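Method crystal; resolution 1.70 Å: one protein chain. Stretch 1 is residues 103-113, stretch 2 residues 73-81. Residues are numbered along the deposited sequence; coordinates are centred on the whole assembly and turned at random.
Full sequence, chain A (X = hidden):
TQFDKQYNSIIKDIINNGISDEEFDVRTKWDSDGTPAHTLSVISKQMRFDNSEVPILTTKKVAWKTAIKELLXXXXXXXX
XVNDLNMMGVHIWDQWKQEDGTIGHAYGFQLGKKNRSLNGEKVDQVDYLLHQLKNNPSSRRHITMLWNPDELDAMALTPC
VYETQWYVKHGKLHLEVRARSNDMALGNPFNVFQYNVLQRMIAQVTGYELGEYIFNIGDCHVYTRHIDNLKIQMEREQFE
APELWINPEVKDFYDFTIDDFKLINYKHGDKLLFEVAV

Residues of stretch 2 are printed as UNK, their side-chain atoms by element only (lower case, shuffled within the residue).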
# COMPACT_ATOMS: atom_id res chain seq x y z
N ILE A 103 23.89 4.29 3.00
CA ILE A 103 22.90 4.63 1.97
C ILE A 103 22.02 5.74 2.53
O ILE A 103 20.96 5.96 2.07
CB ILE A 103 22.05 3.39 1.43
CG1 ILE A 103 21.50 2.57 2.60
CG2 ILE A 103 22.96 2.59 0.51
CD1 ILE A 103 20.35 1.59 2.26
N GLY A 104 22.53 6.50 3.51
CA GLY A 104 21.74 7.57 4.08
C GLY A 104 20.71 7.00 5.05
O GLY A 104 20.83 5.91 5.54
N HIS A 105 19.62 7.70 5.21
CA HIS A 105 18.63 7.29 6.20
C HIS A 105 17.54 6.42 5.60
O HIS A 105 16.41 6.73 5.75
CB HIS A 105 18.04 8.59 6.78
CG HIS A 105 18.98 9.30 7.70
ND1 HIS A 105 18.56 10.28 8.57
CD2 HIS A 105 20.31 9.13 7.93
CE1 HIS A 105 19.58 10.70 9.30
NE2 HIS A 105 20.66 10.02 8.93
N ALA A 106 17.92 5.44 4.79
CA ALA A 106 17.02 4.53 4.10
C ALA A 106 17.09 3.13 4.64
O ALA A 106 18.03 2.71 5.38
CB ALA A 106 17.41 4.52 2.70
N TYR A 107 16.11 2.37 4.23
CA TYR A 107 16.00 0.99 4.56
C TYR A 107 16.24 0.62 5.99
O TYR A 107 15.42 0.93 6.85
CB TYR A 107 16.86 0.14 3.57
CG TYR A 107 16.33 0.02 2.16
CD1 TYR A 107 15.42 -0.99 1.83
CD2 TYR A 107 16.76 0.87 1.14
CE1 TYR A 107 14.95 -1.18 0.51
CE2 TYR A 107 16.29 0.67 -0.19
CZ TYR A 107 15.40 -0.35 -0.48
OH TYR A 107 14.93 -0.55 -1.77
N GLY A 108 17.30 -0.16 6.23
CA GLY A 108 17.62 -0.55 7.58
C GLY A 108 17.64 0.57 8.59
O GLY A 108 17.25 0.36 9.70
N PHE A 109 18.06 1.77 8.20
CA PHE A 109 18.09 2.92 9.10
C PHE A 109 16.67 3.22 9.63
O PHE A 109 16.48 3.43 10.84
CB PHE A 109 18.61 4.14 8.36
CG PHE A 109 18.72 5.36 9.24
CD1 PHE A 109 19.87 5.55 10.02
CD2 PHE A 109 17.65 6.24 9.36
CE1 PHE A 109 19.92 6.65 10.92
CE2 PHE A 109 17.69 7.31 10.26
CZ PHE A 109 18.82 7.52 11.04
N GLN A 110 15.65 3.12 8.77
CA GLN A 110 14.30 3.41 9.21
C GLN A 110 13.81 2.34 10.19
O GLN A 110 13.04 2.64 11.10
CB GLN A 110 13.37 3.50 8.00
CG GLN A 110 13.62 4.85 7.17
CD GLN A 110 13.46 6.08 8.04
OE1 GLN A 110 12.57 6.11 8.92
NE2 GLN A 110 14.28 7.09 7.85
N LEU A 111 14.15 1.09 9.93
CA LEU A 111 13.72 -0.05 10.79
C LEU A 111 14.40 -0.08 12.18
O LEU A 111 13.91 -0.79 13.12
CB LEU A 111 13.94 -1.40 10.08
CG LEU A 111 12.93 -1.59 8.90
CD1 LEU A 111 13.09 -2.91 8.23
CD2 LEU A 111 11.43 -1.40 9.29
N GLY A 112 15.48 0.71 12.32
CA GLY A 112 16.25 0.71 13.54
C GLY A 112 16.05 1.95 14.40
O GLY A 112 16.57 1.95 15.53
N LYS A 113 15.30 2.95 13.93
CA LYS A 113 15.10 4.18 14.66
C LYS A 113 14.24 3.89 15.89
O LYS A 113 13.16 3.35 15.75
CB LYS A 113 14.38 5.14 13.74
CG LYS A 113 14.51 6.57 14.02
CD LYS A 113 14.33 7.35 12.70
CE LYS A 113 14.44 8.76 12.98
NZ LYS A 113 13.88 9.54 11.88
N UNK A 73 20.32 -7.88 6.51
CA UNK A 73 21.02 -6.61 6.62
C UNK A 73 19.92 -5.54 6.94
O UNK A 73 20.13 -4.64 7.75
c UNK A 73 23.01 -1.76 3.58
c UNK A 73 22.32 -4.96 5.13
c UNK A 73 22.09 -3.97 4.12
n UNK A 73 23.66 -3.19 5.52
c UNK A 73 23.27 -4.45 5.95
c UNK A 73 21.29 -2.74 2.20
c UNK A 73 21.25 -3.89 3.02
c UNK A 73 22.15 -1.72 2.48
c UNK A 73 21.66 -6.29 5.25
c UNK A 73 22.96 -2.89 4.38
N UNK A 74 18.85 -5.52 6.14
CA UNK A 74 17.78 -4.54 6.38
C UNK A 74 16.94 -4.76 7.69
O UNK A 74 16.75 -3.80 8.53
c UNK A 74 15.61 -3.48 5.40
c UNK A 74 17.52 -4.14 3.83
c UNK A 74 16.60 -4.65 2.57
c UNK A 74 16.78 -4.54 5.18
N UNK A 75 16.43 -5.97 7.86
CA UNK A 75 15.50 -6.27 8.95
C UNK A 75 16.08 -6.76 10.28
O UNK A 75 15.50 -6.46 11.32
c UNK A 75 11.41 -5.86 6.88
c UNK A 75 10.06 -6.08 9.30
c UNK A 75 9.42 -5.54 8.17
c UNK A 75 14.50 -7.35 8.50
c UNK A 75 12.09 -6.42 8.00
c UNK A 75 11.42 -6.53 9.23
c UNK A 75 13.41 -6.78 7.57
n UNK A 75 12.29 -5.87 5.81
c UNK A 75 10.08 -5.42 6.95
c UNK A 75 13.50 -6.43 6.22
N UNK A 76 17.23 -7.42 10.25
CA UNK A 76 17.83 -7.99 11.45
C UNK A 76 18.94 -7.10 11.96
O UNK A 76 18.88 -6.65 13.11
c UNK A 76 18.37 -9.40 11.19
c UNK A 76 18.71 -10.09 12.48
n UNK A 76 18.98 -12.51 12.48
c UNK A 76 19.53 -11.30 12.20
o UNK A 76 20.59 -11.18 11.65
N UNK A 77 19.93 -6.76 11.12
CA UNK A 77 21.00 -5.88 11.57
C UNK A 77 20.44 -4.45 11.55
O UNK A 77 20.98 -3.54 12.23
c UNK A 77 22.73 -7.38 10.23
c UNK A 77 24.13 -7.26 9.48
c UNK A 77 22.81 -8.28 11.35
c UNK A 77 22.21 -5.96 10.61
N UNK A 78 19.45 -4.18 10.71
CA UNK A 78 18.87 -2.82 10.60
C UNK A 78 19.98 -1.86 10.34
O UNK A 78 20.10 -0.78 10.99
c UNK A 78 16.09 -3.18 13.45
c UNK A 78 18.12 -2.45 11.91
n UNK A 78 15.89 -4.16 15.80
c UNK A 78 16.85 -3.25 12.05
c UNK A 78 16.75 -3.95 14.54
N UNK A 79 20.76 -2.14 9.31
CA UNK A 79 21.94 -1.30 9.09
C UNK A 79 21.87 -0.54 7.78
O UNK A 79 21.30 -1.07 6.84
c UNK A 79 23.20 -2.23 9.04
o UNK A 79 24.23 -1.72 8.17
N UNK A 80 22.44 0.65 7.70
CA UNK A 80 22.42 1.36 6.45
C UNK A 80 23.88 1.38 5.93
O UNK A 80 24.19 2.13 5.05
c UNK A 80 22.80 3.62 7.50
n UNK A 80 22.54 4.87 7.54
o UNK A 80 23.64 3.11 8.22
c UNK A 80 21.92 2.81 6.62
N UNK A 81 24.75 0.53 6.49
CA UNK A 81 26.18 0.56 6.11
C UNK A 81 26.48 -0.51 5.08
O UNK A 81 26.44 -1.68 5.38
c UNK A 81 27.04 0.35 7.33
o UNK A 81 29.00 0.59 5.93
c UNK A 81 28.55 0.27 7.02
o UNK A 81 29.30 -0.13 7.90
O HOH W 1 19.46 -1.17 4.81

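Position 73 carries nine carbons beyond the backbone trace and one nitrogen: a single carbon leads into fused five- and six-membered rings, and the nitrogen lies in the smaller one. The six-membered ring approaches the end of Ile 103. Only an indole fits, so this is Trp 73, with its CH2 3.8 Å from Ile 103 CD1.

Position 74 has four carbons, forked at the first, with one arm two carbons long. The longer arm ends near the ring of Tyr 107 and the one-carbon arm near the end of Leu 111. This beta-branched pattern is isoleucine. Ile 74 CD1 lies 3.9 Å from Tyr 107 CD1, and Ile 74 CG2 lies 3.8 Å from Leu 111 CD1, so the side chain serves two neighbours.

At position 75 a single carbon again precedes fused rings holding eight carbons and one nitrogen, and Leu 111 sits over one face of them. The residue is Trp 75. Leu 111 CD1 is 3.7 Å from Trp 75 CE2 and almost on the normal of the five-membered ring, 12° off it, as expected for a CH-pi contact. The indole nitrogen is hydrogen-bonded elsewhere in the structure.

Position 76 shows three carbons, the third bearing one oxygen and one nitrogen, and touches nothing on stretch 1; it is Gln 76. Position 77 has four carbons forked at the second, likewise without a contact, which identifies Leu 77.

Position 78 has four carbons in a row ending in nitrogen, and this chain runs alongside Leu 111 and Gly 112. It is Lys 78, whose CD lies 3.3 Å from Leu 111 O and 3.9 Å from Gly 112 CA. With positive phi, it is the first residue to leave helical geometry after the helix.

Position 79 holds one carbon and one oxygen; its CA-to-CB bond points away from stretch 1, and the side chain makes no contact there: Ser 79. Its hydroxyl accepts a weak hydrogen bond from Trp 73 NE1, with 3.1 Å between that atom and Ser 79 OG.

Position 80 has two carbons, the second carrying one oxygen and one nitrogen. The nitrogen faces the carbonyl of Gly 104, and the residue is Asn 80: its ND2 donates to Gly 104 O at 2.8 Å, nearly straight at 168°.

Position 81 has two carbons, the second with two oxygens, and makes no contact with stretch 1. This is Asp 81, whose side chain caps the helix that follows.

The contact combines polar pairing at one end with apolar packing. Asn 80 works through backbone and side chain together, since Ile 103 N donates to Asn 80 O at 3.0 Å while the amide holds the next residue. Between the two stretches, a water accepts from Gly 108 N at 2.8 Å and donates to Ser 79 O at 2.7 Å. Gly 108 permits the close approach: its CA comes within 4.0 Å of Lys 78 CA, and a CB there would lie 2.4 Å from Ser 79 O, a clash. Leu 111 completes the packing against Ile 74 and Trp 75.

Stretch 2 73-81: WIWQLKSND
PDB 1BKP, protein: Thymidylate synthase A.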